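Local coordinates for protein arylalkylamine N-Acetyltransferase 2 (Aedes aegypti, PDB 4FD5) that probably transfers acyl groups from acyl-CoA to the amino group of arylalkylamines such as dopamine (acetyl) and serotonin (long-chain acyl), at residues A[25-31]-A[135-139]. Numbering follows the deposited sequence.
Sequences HLRQTFF and ILSVD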
# COMPACT_ATOMS: atom_id res chain seq x y z
N HIS A 25 -2.45 -10.05 -11.19
CA HIS A 25 -3.27 -10.26 -9.98
C HIS A 25 -3.82 -8.91 -9.56
O HIS A 25 -5.03 -8.78 -9.30
CB HIS A 25 -2.46 -10.93 -8.86
CG HIS A 25 -3.01 -10.72 -7.47
ND1 HIS A 25 -3.96 -11.55 -6.90
CD2 HIS A 25 -2.73 -9.78 -6.53
CE1 HIS A 25 -4.25 -11.13 -5.67
NE2 HIS A 25 -3.51 -10.06 -5.43
N LEU A 26 -2.97 -7.89 -9.54
CA LEU A 26 -3.42 -6.58 -9.06
C LEU A 26 -4.51 -6.05 -10.01
O LEU A 26 -5.59 -5.61 -9.56
CB LEU A 26 -2.25 -5.60 -8.89
CG LEU A 26 -1.24 -6.02 -7.81
CD1 LEU A 26 -0.00 -5.13 -7.77
CD2 LEU A 26 -1.90 -6.07 -6.42
N ARG A 27 -4.28 -6.16 -11.32
CA ARG A 27 -5.24 -5.64 -12.27
C ARG A 27 -6.58 -6.29 -12.04
O ARG A 27 -7.62 -5.65 -12.20
CB ARG A 27 -4.83 -5.97 -13.70
CG ARG A 27 -3.69 -5.17 -14.22
CD ARG A 27 -3.57 -5.33 -15.73
NE ARG A 27 -2.30 -4.80 -16.21
CZ ARG A 27 -1.23 -5.55 -16.44
NH1 ARG A 27 -1.26 -6.87 -16.27
NH2 ARG A 27 -0.11 -4.97 -16.86
N GLN A 28 -6.55 -7.56 -11.66
CA GLN A 28 -7.78 -8.32 -11.66
C GLN A 28 -8.46 -8.18 -10.32
O GLN A 28 -9.69 -8.26 -10.24
CB GLN A 28 -7.54 -9.79 -11.97
CG GLN A 28 -7.14 -10.07 -13.40
CD GLN A 28 -8.25 -9.76 -14.40
OE1 GLN A 28 -9.44 -9.86 -14.07
NE2 GLN A 28 -7.86 -9.39 -15.61
N THR A 29 -7.69 -7.96 -9.26
CA THR A 29 -8.30 -8.14 -7.95
C THR A 29 -8.22 -6.92 -7.07
O THR A 29 -9.01 -6.79 -6.12
CB THR A 29 -7.71 -9.36 -7.18
OG1 THR A 29 -6.36 -9.07 -6.78
CG2 THR A 29 -7.73 -10.61 -8.01
N PHE A 30 -7.29 -6.02 -7.37
CA PHE A 30 -6.94 -5.00 -6.41
C PHE A 30 -7.19 -3.57 -6.87
O PHE A 30 -7.87 -2.82 -6.19
CB PHE A 30 -5.49 -5.13 -5.96
CG PHE A 30 -5.08 -4.10 -4.96
CD1 PHE A 30 -5.39 -4.27 -3.61
CD2 PHE A 30 -4.42 -2.95 -5.35
CE1 PHE A 30 -5.04 -3.32 -2.68
CE2 PHE A 30 -4.06 -1.99 -4.42
CZ PHE A 30 -4.37 -2.17 -3.08
N PHE A 31 -6.62 -3.19 -8.01
CA PHE A 31 -6.53 -1.79 -8.39
C PHE A 31 -7.89 -1.10 -8.42
O PHE A 31 -8.05 -0.02 -7.86
CB PHE A 31 -5.86 -1.65 -9.76
CG PHE A 31 -4.36 -1.84 -9.76
CD1 PHE A 31 -3.57 -1.42 -8.69
CD2 PHE A 31 -3.73 -2.43 -10.85
CE1 PHE A 31 -2.19 -1.57 -8.72
CE2 PHE A 31 -2.35 -2.58 -10.89
CZ PHE A 31 -1.58 -2.17 -9.82
N ILE A 135 0.90 -2.29 -0.78
CA ILE A 135 -0.32 -2.97 -1.19
C ILE A 135 -0.46 -4.27 -0.41
O ILE A 135 0.51 -5.00 -0.27
CB ILE A 135 -0.29 -3.33 -2.70
CG1 ILE A 135 -0.41 -2.05 -3.53
CG2 ILE A 135 -1.41 -4.30 -3.03
CD1 ILE A 135 -0.47 -2.31 -5.03
N LEU A 136 -1.66 -4.54 0.09
CA LEU A 136 -1.98 -5.84 0.68
C LEU A 136 -3.23 -6.33 -0.03
O LEU A 136 -4.28 -5.68 0.03
CB LEU A 136 -2.23 -5.70 2.19
CG LEU A 136 -2.69 -6.95 2.94
CD1 LEU A 136 -1.65 -8.05 2.85
CD2 LEU A 136 -2.96 -6.57 4.39
N SER A 137 -3.12 -7.48 -0.70
CA SER A 137 -4.16 -7.94 -1.62
C SER A 137 -4.31 -9.45 -1.52
O SER A 137 -3.31 -10.17 -1.52
CB SER A 137 -3.78 -7.55 -3.06
OG SER A 137 -4.75 -8.03 -3.98
N VAL A 138 -5.55 -9.94 -1.40
CA VAL A 138 -5.79 -11.38 -1.37
C VAL A 138 -6.92 -11.71 -2.33
O VAL A 138 -7.99 -11.10 -2.25
CB VAL A 138 -6.16 -11.88 0.05
CG1 VAL A 138 -6.47 -13.40 0.04
CG2 VAL A 138 -5.06 -11.55 1.03
N ASP A 139 -6.66 -12.63 -3.25
CA ASP A 139 -7.62 -13.07 -4.26
C ASP A 139 -8.86 -13.64 -3.56
O ASP A 139 -8.74 -14.38 -2.58
CB ASP A 139 -6.95 -14.14 -5.13
CG ASP A 139 -7.81 -14.55 -6.32
OD1 ASP A 139 -8.92 -15.07 -6.10
OD2 ASP A 139 -7.37 -14.37 -7.48
O HOH W 1 -4.92 -13.84 -8.24
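Ile135 forms the apolar centre of this contact, projecting from the strand into a pocket made by Leu26, Phe30 and Phe31. Its CG2 methyl sits over the face of the Phe30 ring, 3.6 Å from the ring centroid and 11° off the normal, a CH-pi contact. The same Ile135 CG2 lies 3.9 Å from Leu26 CD2, while Ile135 CD1 reaches to 4.1 Å from Phe31 CE1. The t rotamer of Phe30 lays its ring alongside the strand, with Phe30 CE1 3.7 Å from Leu136 O.

Two residues along, Ser137 points the same way and turns the interface polar. Its OG hydrogen-bonds His25 NE2 at 2.8 Å and also packs 3.6 Å from Phe30 CB. Thr29, one helical turn after His25, bonds back through OG1 to His25 O (2.9 Å), and its CG2 approaches Asp139 OD2 at 3.8 Å. On the far side of the imidazole a water joins His25 ND1 (2.8 Å) to Asp139 OD2 (2.6 Å), so NE2 is bonded directly to Ser137 in the strand, and ND1 through water to Asp139, just beyond it; Asp139 also forms a salt bridge with Arg141.

The helix segment crosses the strand at 70°, its axis 9.4 Å away. Strand 129-138 is a central strand of the GNAT-fold sheet, and helix 19-29 packs on one face of it, where His25 and Leu26 also touch the adjacent strand 75-85 and Phe31 leans on helix 50-60. The alternate residues Leu136 and Val138 face the other side, against helix 147-161.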